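Local coordinates for protein acylneuraminate lyase (Mycoplasma synoviae, PDB 4N4P) that is an enzyme of the dihydrodipicolinate synthetase family, built as a TIM barrel and assembled here from four protein chains, at residues Asp5-Leu10 with Asp185-Phe190; Phe174-Leu179 with Met202-Phe207; Ile223-Ala228 with Glu232-Leu237. All blocks are in the same frame, centred on the assembly; numbering follows the deposited sequence.

All three contacts sit within one TIM barrel, at different depths. Contact 1 is buried at the N-terminal bottom of the barrel interior, where residues 5-10, leading into the first strand, meet strand 187-190. Contact 2, also buried, packs helix 173-182 against the segment that enters strand 206-209, the strand lying between the two strands of contact 1; A204 and F207 both touch F190. Contact 3 is partly buried and lies farther out, between helices 212-227 and 231-248, tied back to the sheet by I223, which touches L10 and F207. Apolar packing carries every one of them. Contacts 2 and 3 also reach a second subunit, and there charged or polar groups join in.

Contact 1 (Asp5-Leu10 with Asp185-Phe190); sequences DKFKGL and DKLFMF
F7 is where residues 5-10 meet strand 187-190, with L187 and M189 as its partners. It closes a short 3-10 segment that begins at D5, whose carbonyl O takes the backbone N of K8 and whose carboxylate forms a salt bridge with the K8 ammonium through a weak hydrogen bond. K6 lays its CG over one face of the F7 ring, 3.7 Å above the plane and toward the rim. With CG anti to its own carbonyl carbon (chi1 -65°), F7 starts toward the strand and then leads its ring past L187. That leucine meets it nearly at a right angle, L187 CD2 lying 3.6 Å from both F7 CG and F7 CD2. M189 comes in beside the base of the same side chain: bent at chi2 and chi3, it sets SD 4.0 Å from F7 CB and turns its CE to within 3.3 Å of F7 O. Beyond K8, G9 pairs its backbone with K205 and F207, which puts strand 206-209 between the two segments farther along, and L10 faces helix 212-227. L187 and M189 point into the barrel, F188 and F190 outward, and F7 packs on the inward pair at the strands' N-terminal ends, the closed bottom of a TIM barrel.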
loop_
_atom_site.group_PDB
_atom_site.type_symbol
_atom_site.label_atom_id
_atom_site.label_comp_id
_atom_site.label_asym_id
_atom_site.label_seq_id
_atom_site.Cartn_x
_atom_site.Cartn_y
_atom_site.Cartn_z
ATOM N N ASP A 5 4.032 -26.744 -27.059
ATOM C CA ASP A 5 2.685 -27.301 -27.117
ATOM C C ASP A 5 2.322 -28.156 -25.904
ATOM O O ASP A 5 1.170 -28.142 -25.462
ATOM C CB ASP A 5 2.470 -28.062 -28.413
ATOM C CG ASP A 5 2.341 -27.134 -29.621
ATOM O OD1 ASP A 5 2.400 -25.877 -29.498
ATOM O OD2 ASP A 5 2.167 -27.691 -30.713
ATOM N N LYS A 6 3.302 -28.837 -25.311
ATOM C CA LYS A 6 3.007 -29.642 -24.138
ATOM C C LYS A 6 2.693 -28.794 -22.891
ATOM O O LYS A 6 2.291 -29.343 -21.867
ATOM C CB LYS A 6 4.145 -30.610 -23.819
ATOM C CG LYS A 6 5.354 -29.917 -23.228
ATOM C CD LYS A 6 6.674 -30.567 -23.612
ATOM C CE LYS A 6 7.187 -31.506 -22.616
ATOM N NZ LYS A 6 8.685 -31.648 -22.639
ATOM N N PHE A 7 2.871 -27.482 -22.990
ATOM C CA PHE A 7 2.569 -26.607 -21.853
ATOM C C PHE A 7 1.253 -25.857 -22.033
ATOM O O PHE A 7 0.944 -24.944 -21.261
ATOM C CB PHE A 7 3.695 -25.620 -21.634
ATOM C CG PHE A 7 4.989 -26.274 -21.238
ATOM C CD1 PHE A 7 5.140 -26.794 -19.938
ATOM C CD2 PHE A 7 6.053 -26.357 -22.140
ATOM C CE1 PHE A 7 6.321 -27.368 -19.543
ATOM C CE2 PHE A 7 7.252 -26.962 -21.757
ATOM C CZ PHE A 7 7.389 -27.462 -20.447
ATOM N N LYS A 8 0.502 -26.241 -23.048
ATOM C CA LYS A 8 -0.838 -25.665 -23.276
ATOM C C LYS A 8 -1.848 -26.321 -22.369
ATOM O O LYS A 8 -1.784 -27.535 -22.133
ATOM C CB LYS A 8 -1.245 -25.854 -24.724
ATOM C CG LYS A 8 -0.398 -24.962 -25.643
ATOM C CD LYS A 8 -0.641 -25.187 -27.128
ATOM C CE LYS A 8 0.149 -24.147 -27.916
ATOM N NZ LYS A 8 -0.281 -24.154 -29.358
ATOM N N GLY A 9 -2.791 -25.524 -21.875
ATOM C CA GLY A 9 -3.949 -26.056 -21.194
ATOM C C GLY A 9 -3.890 -25.889 -19.685
ATOM O O GLY A 9 -3.297 -24.923 -19.163
ATOM N N LEU A 10 -4.502 -26.842 -18.978
ATOM C CA LEU A 10 -4.657 -26.707 -17.532
ATOM C C LEU A 10 -3.678 -27.558 -16.741
ATOM O O LEU A 10 -3.572 -28.774 -16.958
ATOM C CB LEU A 10 -6.070 -27.078 -17.103
ATOM C CG LEU A 10 -7.180 -26.209 -17.669
ATOM C CD1 LEU A 10 -8.528 -26.773 -17.146
ATOM C CD2 LEU A 10 -6.996 -24.738 -17.237
ATOM N N ASP A 185 8.878 -15.063 -27.426
ATOM C CA ASP A 185 9.405 -16.437 -27.463
ATOM C C ASP A 185 9.727 -17.017 -26.083
ATOM O O ASP A 185 10.419 -18.039 -25.962
ATOM C CB ASP A 185 10.604 -16.552 -28.422
ATOM C CG ASP A 185 10.763 -17.972 -29.012
ATOM O OD1 ASP A 185 11.793 -18.200 -29.689
ATOM O OD2 ASP A 185 9.867 -18.859 -28.822
ATOM N N LYS A 186 9.246 -16.347 -25.037
ATOM C CA LYS A 186 9.321 -16.924 -23.715
ATOM C C LYS A 186 7.927 -17.465 -23.392
ATOM O O LYS A 186 6.914 -16.977 -23.929
ATOM C CB LYS A 186 9.795 -15.920 -22.651
ATOM C CG LYS A 186 11.254 -15.461 -22.812
ATOM C CD LYS A 186 12.251 -16.571 -22.451
ATOM C CE LYS A 186 13.669 -16.129 -22.811
ATOM N NZ LYS A 186 14.733 -17.120 -22.474
ATOM N N LEU A 187 7.892 -18.497 -22.560
ATOM C CA LEU A 187 6.652 -19.136 -22.180
ATOM C C LEU A 187 6.146 -18.530 -20.877
ATOM O O LEU A 187 6.865 -18.503 -19.898
ATOM C CB LEU A 187 6.856 -20.639 -22.012
ATOM C CG LEU A 187 5.661 -21.452 -21.478
ATOM C CD1 LEU A 187 4.490 -21.420 -22.491
ATOM C CD2 LEU A 187 6.103 -22.859 -21.232
ATOM N N PHE A 188 4.906 -18.056 -20.862
ATOM C CA PHE A 188 4.345 -17.498 -19.636
ATOM C C PHE A 188 3.167 -18.374 -19.264
ATOM O O PHE A 188 2.188 -18.435 -20.004
ATOM C CB PHE A 188 3.926 -16.016 -19.832
ATOM C CG PHE A 188 5.091 -15.101 -19.996
ATOM C CD1 PHE A 188 5.721 -14.551 -18.877
ATOM C CD2 PHE A 188 5.603 -14.821 -21.260
ATOM C CE1 PHE A 188 6.840 -13.719 -19.017
ATOM C CE2 PHE A 188 6.715 -14.000 -21.417
ATOM C CZ PHE A 188 7.337 -13.441 -20.297
ATOM N N MET A 189 3.286 -19.070 -18.131
ATOM C CA MET A 189 2.215 -19.879 -17.597
ATOM C C MET A 189 1.360 -18.970 -16.693
ATOM O O MET A 189 1.880 -18.366 -15.752
ATOM C CB MET A 189 2.793 -21.094 -16.861
ATOM C CG MET A 189 3.565 -22.059 -17.803
ATOM S SD MET A 189 2.527 -22.814 -19.076
ATOM C CE MET A 189 1.642 -24.075 -18.159
ATOM N N PHE A 190 0.079 -18.819 -17.018
ATOM C CA PHE A 190 -0.764 -17.829 -16.335
ATOM C C PHE A 190 -1.368 -18.442 -15.047
ATOM O O PHE A 190 -2.051 -19.460 -15.102
ATOM C CB PHE A 190 -1.844 -17.329 -17.289
ATOM C CG PHE A 190 -2.560 -16.115 -16.801
ATOM C CD1 PHE A 190 -2.001 -14.846 -16.973
ATOM C CD2 PHE A 190 -3.780 -16.233 -16.144
ATOM C CE1 PHE A 190 -2.657 -13.709 -16.498
ATOM C CE2 PHE A 190 -4.464 -15.103 -15.684
ATOM C CZ PHE A 190 -3.906 -13.843 -15.851
#

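Contact 2 (Phe174-Leu179 with Met202-Phe207)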
loop_
_atom_site.group_PDB
_atom_site.type_symbol
_atom_site.label_atom_id
_atom_site.label_comp_id
_atom_site.label_asym_id
_atom_site.label_seq_id
_atom_site.Cartn_x
_atom_site.Cartn_y
_atom_site.Cartn_z
ATOM N N PHE A 174 -1.651 -5.522 -16.596
ATOM C CA PHE A 174 -0.879 -4.614 -17.449
ATOM C C PHE A 174 0.562 -5.130 -17.530
ATOM O O PHE A 174 1.104 -5.275 -18.615
ATOM C CB PHE A 174 -0.951 -3.163 -16.931
ATOM C CG PHE A 174 -0.266 -2.163 -17.814
ATOM C CD1 PHE A 174 -0.344 -2.255 -19.195
ATOM C CD2 PHE A 174 0.455 -1.109 -17.264
ATOM C CE1 PHE A 174 0.276 -1.323 -20.012
ATOM C CE2 PHE A 174 1.091 -0.147 -18.094
ATOM C CZ PHE A 174 1.004 -0.274 -19.463
ATOM N N ALA A 175 1.170 -5.449 -16.384
ATOM C CA ALA A 175 2.522 -6.014 -16.420
ATOM C C ALA A 175 2.555 -7.288 -17.249
ATOM O O ALA A 175 3.544 -7.540 -17.938
ATOM C CB ALA A 175 3.060 -6.276 -15.006
ATOM N N PHE A 176 1.480 -8.082 -17.192
ATOM C CA PHE A 176 1.406 -9.307 -17.967
ATOM C C PHE A 176 1.422 -8.969 -19.453
ATOM O O PHE A 176 2.148 -9.573 -20.256
ATOM C CB PHE A 176 0.151 -10.132 -17.646
ATOM C CG PHE A 176 0.072 -11.409 -18.451
ATOM C CD1 PHE A 176 1.045 -12.395 -18.299
ATOM C CD2 PHE A 176 -0.922 -11.586 -19.411
ATOM C CE1 PHE A 176 1.021 -13.578 -19.073
ATOM C CE2 PHE A 176 -0.976 -12.772 -20.182
ATOM C CZ PHE A 176 -0.000 -13.763 -20.009
ATOM N N GLU A 177 0.630 -7.968 -19.810
ATOM C CA GLU A 177 0.512 -7.574 -21.209
ATOM C C GLU A 177 1.885 -7.106 -21.711
ATOM O O GLU A 177 2.302 -7.463 -22.809
ATOM C CB GLU A 177 -0.545 -6.472 -21.371
ATOM C CG GLU A 177 -0.677 -5.950 -22.800
ATOM C CD GLU A 177 0.314 -4.828 -23.106
ATOM O OE1 GLU A 177 0.632 -4.033 -22.197
ATOM O OE2 GLU A 177 0.785 -4.742 -24.256
ATOM N N ARG A 178 2.580 -6.322 -20.887
ATOM C CA ARG A 178 3.910 -5.811 -21.244
ATOM C C ARG A 178 4.912 -6.939 -21.451
ATOM O O ARG A 178 5.743 -6.861 -22.369
ATOM C CB ARG A 178 4.435 -4.850 -20.166
ATOM C CG ARG A 178 3.623 -3.558 -19.961
ATOM C CD ARG A 178 3.866 -2.529 -21.097
ATOM N NE ARG A 178 3.160 -2.871 -22.334
ATOM C CZ ARG A 178 3.412 -2.331 -23.532
ATOM N NH1 ARG A 178 4.359 -1.390 -23.667
ATOM N NH2 ARG A 178 2.728 -2.744 -24.589
ATOM N N LEU A 179 4.872 -7.958 -20.583
ATOM C CA LEU A 179 5.748 -9.130 -20.733
ATOM C C LEU A 179 5.476 -9.864 -22.035
ATOM O O LEU A 179 6.412 -10.243 -22.753
ATOM C CB LEU A 179 5.560 -10.106 -19.567
ATOM C CG LEU A 179 6.163 -9.605 -18.261
ATOM C CD1 LEU A 179 5.748 -10.511 -17.052
ATOM C CD2 LEU A 179 7.695 -9.486 -18.402
ATOM N N MET A 202 -4.896 -11.982 -23.675
ATOM C CA MET A 202 -3.583 -11.408 -23.929
ATOM C C MET A 202 -2.512 -12.450 -24.337
ATOM O O MET A 202 -1.307 -12.137 -24.372
ATOM C CB MET A 202 -3.144 -10.495 -22.766
ATOM C CG MET A 202 -2.229 -9.325 -23.240
ATOM S SD MET A 202 -2.732 -8.513 -24.789
ATOM C CE MET A 202 -4.481 -8.091 -24.555
ATOM N N GLY A 203 -2.948 -13.672 -24.664
ATOM C CA GLY A 203 -2.036 -14.656 -25.281
ATOM C C GLY A 203 -1.555 -15.822 -24.431
ATOM O O GLY A 203 -0.781 -16.645 -24.893
ATOM N N ALA A 204 -1.968 -15.868 -23.169
ATOM C CA ALA A 204 -1.706 -17.054 -22.340
ATOM C C ALA A 204 -2.345 -18.290 -22.949
ATOM O O ALA A 204 -3.485 -18.242 -23.427
ATOM C CB ALA A 204 -2.264 -16.827 -20.921
ATOM N N LYS A 205 -1.640 -19.409 -22.904
ATOM C CA LYS A 205 -2.204 -20.646 -23.431
ATOM C C LYS A 205 -2.118 -21.777 -22.422
ATOM O O LYS A 205 -2.729 -22.851 -22.612
ATOM C CB LYS A 205 -1.471 -21.038 -24.723
ATOM C CG LYS A 205 -1.724 -20.100 -25.889
ATOM C CD LYS A 205 -1.008 -20.615 -27.137
ATOM C CE LYS A 205 -1.289 -19.736 -28.371
ATOM N NZ LYS A 205 -2.620 -20.057 -28.990
ATOM N N GLY A 206 -1.357 -21.533 -21.360
ATOM C CA GLY A 206 -1.131 -22.509 -20.302
ATOM C C GLY A 206 -1.449 -21.841 -18.972
ATOM O O GLY A 206 -1.103 -20.661 -18.759
ATOM N N PHE A 207 -2.119 -22.585 -18.107
ATOM C CA PHE A 207 -2.645 -22.050 -16.847
ATOM C C PHE A 207 -2.284 -22.949 -15.689
ATOM O O PHE A 207 -2.579 -24.145 -15.696
ATOM C CB PHE A 207 -4.154 -21.858 -16.952
ATOM C CG PHE A 207 -4.527 -20.978 -18.091
ATOM C CD1 PHE A 207 -4.695 -21.503 -19.370
ATOM C CD2 PHE A 207 -4.608 -19.600 -17.898
ATOM C CE1 PHE A 207 -4.962 -20.648 -20.444
ATOM C CE2 PHE A 207 -4.896 -18.745 -18.958
ATOM C CZ PHE A 207 -5.065 -19.263 -20.230
#
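A Schellman motif, with G203 at positive phi as its C-prime residue, ends helix 196-201; M202 and A204, on either side of G203 in sequence, both point toward helix 173-182, where F176 and E177 receive them. F176 holds its CG anti to the backbone N (chi1 -180°), a setting that sends the ring out from the helix toward the turn. The ring meets A204 CB with its far end, F176 CZ to A204 CB being 3.9 Å, and meets M202 CB obliquely, F176 CE2 to M202 CB at 4.1 Å; the phenylalanine and the methionine run past each other in opposite directions. One residue on, E177 offers its aliphatic part. The thioether chain of M202, folded at chi2 and chi3, lies across it, with M202 CG 3.7 Å from E177 CG and M202 SD 3.8 Å from the same carbon. The carboxylate beyond is gripped side-on by R178. The bond from R178 NH2 to E177 OE2 is 2.8 Å long, almost straight at 178° and in the guanidinium plane, using the syn lone pair; that from R178 NE to E177 OE1 is more bent, at 151°. H239 and N242 of the second subunit bind the same two oxygens, which should fix the carboxylate's rotation and favour its charged form. F176 also stacks edge-to-face on F190 of the neighbouring strand. The contact joins one outer helix to the loop leading from the next helix into the following strand, the side-by-side packing of successive beta-alpha units in a TIM barrel, here beside a subunit interface.

Contact 3 (Ile223-Ala228 with Glu232-Leu237); sequences IKAWEA and EAVMKL
A225 and V234 mark the closest backbone approach between helices 212-227 and 231-248, two consecutive helices that run nearly antiparallel, at 160°, with the axes of their short segments 8.3 Å apart. A225 CB points toward the partner helix and sits among three side chains. It meets A233 CB at 3.8 Å, methyl against methyl, and L237 CD1 at 3.9 Å. L237 brings one methyl of its isopropyl end beside the alanine.

V234 does its work with a single branch. Its CG1 stands anti to the backbone N (chi1 169°), which leaves CG2 beside that nitrogen and aimed at the other helix. There CG2 lies 3.9 Å from A225 CB and presses on the backbone at the next residue, 3.4 Å from W226 N, while W226 CB is 3.8 Å away. It approaches the tryptophan ring at the edge, near the ring plane. W226 has its CG anti to the backbone N (chi1 -174°), which swings the indole out along the flank of the helix pair. In that position W226 NE1 hydrogen-bonds to T201 OG1, and the ring takes part in a cation-pi contact with K231 of the second subunit; M235 of that subunit packs on it too.

The contact is van der Waals packing of apolar side chains, V234 CG2 also lying against the backbone at A225 and W226. Two alanines let the helices lie close, the valine and leucine branches fill in around them, and the polar and cationic partners of W226 come from other parts of the assembly. Hydrophobic burial therefore joins this helical hairpin, while its tryptophan flank, in contact with K231 and M235 of the second subunit, forms part of the subunit interface.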
loop_
_atom_site.group_PDB
_atom_site.type_symbol
_atom_site.label_atom_id
_atom_site.label_comp_id
_atom_site.label_asym_id
_atom_site.label_seq_id
_atom_site.Cartn_x
_atom_site.Cartn_y
_atom_site.Cartn_z
ATOM N N ILE A 223 -12.102 -21.824 -21.675
ATOM C CA ILE A 223 -11.132 -21.890 -22.770
ATOM C C ILE A 223 -11.846 -22.262 -24.072
ATOM O O ILE A 223 -11.625 -21.629 -25.116
ATOM C CB ILE A 223 -10.016 -22.908 -22.476
ATOM C CG1 ILE A 223 -9.197 -22.439 -21.263
ATOM C CG2 ILE A 223 -9.115 -23.079 -23.753
ATOM C CD1 ILE A 223 -8.175 -23.450 -20.726
ATOM N N LYS A 224 -12.701 -23.275 -24.010
ATOM C CA LYS A 224 -13.412 -23.722 -25.236
ATOM C C LYS A 224 -14.323 -22.622 -25.782
ATOM O O LYS A 224 -14.352 -22.382 -26.997
ATOM C CB LYS A 224 -14.172 -25.028 -25.008
ATOM C CG LYS A 224 -13.252 -26.222 -24.659
ATOM C CD LYS A 224 -12.039 -26.400 -25.621
ATOM C CE LYS A 224 -12.408 -27.240 -26.838
ATOM N NZ LYS A 224 -11.235 -28.008 -27.404
ATOM N N ALA A 225 -15.033 -21.935 -24.896
ATOM C CA ALA A 225 -15.880 -20.803 -25.318
ATOM C C ALA A 225 -15.053 -19.677 -25.947
ATOM O O ALA A 225 -15.457 -19.079 -26.951
ATOM C CB ALA A 225 -16.733 -20.261 -24.113
ATOM N N TRP A 226 -13.893 -19.408 -25.359
ATOM C CA TRP A 226 -12.995 -18.378 -25.861
ATOM C C TRP A 226 -12.495 -18.770 -27.237
ATOM O O TRP A 226 -12.563 -17.955 -28.153
ATOM C CB TRP A 226 -11.819 -18.156 -24.887
ATOM C CG TRP A 226 -10.952 -17.021 -25.274
ATOM C CD1 TRP A 226 -11.146 -15.681 -24.992
ATOM C CD2 TRP A 226 -9.777 -17.101 -26.057
ATOM N NE1 TRP A 226 -10.129 -14.941 -25.534
ATOM C CE2 TRP A 226 -9.268 -15.789 -26.186
ATOM C CE3 TRP A 226 -9.069 -18.169 -26.633
ATOM C CZ2 TRP A 226 -8.104 -15.503 -26.904
ATOM C CZ3 TRP A 226 -7.901 -17.885 -27.341
ATOM C CH2 TRP A 226 -7.434 -16.558 -27.469
ATOM N N GLU A 227 -12.025 -20.014 -27.399
ATOM C CA GLU A 227 -11.545 -20.480 -28.720
ATOM C C GLU A 227 -12.664 -20.461 -29.766
ATOM O O GLU A 227 -12.400 -20.231 -30.948
ATOM C CB GLU A 227 -10.942 -21.900 -28.622
ATOM C CG GLU A 227 -9.671 -21.936 -27.790
ATOM C CD GLU A 227 -9.156 -23.340 -27.564
ATOM O OE1 GLU A 227 -9.942 -24.289 -27.751
ATOM O OE2 GLU A 227 -7.975 -23.487 -27.175
ATOM N N ALA A 228 -13.896 -20.697 -29.324
ATOM C CA ALA A 228 -15.072 -20.735 -30.208
ATOM C C ALA A 228 -15.637 -19.346 -30.520
ATOM O O ALA A 228 -16.614 -19.217 -31.282
ATOM C CB ALA A 228 -16.156 -21.596 -29.611
ATOM N N GLU A 232 -20.153 -14.063 -25.206
ATOM C CA GLU A 232 -21.113 -14.085 -24.115
ATOM C C GLU A 232 -20.876 -15.243 -23.153
ATOM O O GLU A 232 -21.008 -15.055 -21.939
ATOM C CB GLU A 232 -22.576 -14.089 -24.617
ATOM C CG GLU A 232 -22.991 -12.740 -25.260
ATOM C CD GLU A 232 -22.976 -11.576 -24.268
ATOM O OE1 GLU A 232 -23.753 -11.594 -23.273
ATOM O OE2 GLU A 232 -22.171 -10.640 -24.478
ATOM N N ALA A 233 -20.553 -16.424 -23.697
ATOM C CA ALA A 233 -20.308 -17.603 -22.852
ATOM C C ALA A 233 -19.044 -17.413 -22.034
ATOM O O ALA A 233 -19.004 -17.798 -20.859
ATOM C CB ALA A 233 -20.222 -18.910 -23.693
ATOM N N VAL A 234 -18.022 -16.797 -22.629
ATOM C CA VAL A 234 -16.784 -16.531 -21.873
ATOM C C VAL A 234 -17.139 -15.701 -20.624
ATOM O O VAL A 234 -16.665 -15.980 -19.529
ATOM C CB VAL A 234 -15.744 -15.788 -22.711
ATOM C CG1 VAL A 234 -14.583 -15.295 -21.832
ATOM C CG2 VAL A 234 -15.200 -16.698 -23.815
ATOM N N MET A 235 -17.943 -14.657 -20.815
ATOM C CA MET A 235 -18.399 -13.832 -19.677
ATOM C C MET A 235 -19.172 -14.629 -18.640
ATOM O O MET A 235 -18.864 -14.564 -17.459
ATOM C CB MET A 235 -19.273 -12.670 -20.153
ATOM C CG MET A 235 -18.558 -11.813 -21.177
ATOM S SD MET A 235 -19.643 -10.540 -21.857
ATOM C CE MET A 235 -18.765 -10.177 -23.387
ATOM N N LYS A 236 -20.214 -15.328 -19.092
ATOM C CA LYS A 236 -21.100 -16.059 -18.195
ATOM C C LYS A 236 -20.332 -17.151 -17.441
ATOM O O LYS A 236 -20.467 -17.273 -16.230
ATOM C CB LYS A 236 -22.271 -16.649 -18.994
ATOM C CG LYS A 236 -23.192 -17.566 -18.174
ATOM C CD LYS A 236 -24.346 -18.135 -19.034
ATOM C CE LYS A 236 -24.927 -19.416 -18.395
ATOM N NZ LYS A 236 -23.914 -20.548 -18.480
ATOM N N LEU A 237 -19.502 -17.914 -18.167
ATOM C CA LEU A 237 -18.739 -19.016 -17.555
ATOM C C LEU A 237 -17.649 -18.502 -16.600
ATOM O O LEU A 237 -17.284 -19.186 -15.626
ATOM C CB LEU A 237 -18.097 -19.921 -18.619
ATOM C CG LEU A 237 -19.110 -20.685 -19.490
ATOM C CD1 LEU A 237 -18.348 -21.233 -20.706
ATOM C CD2 LEU A 237 -19.836 -21.812 -18.737
#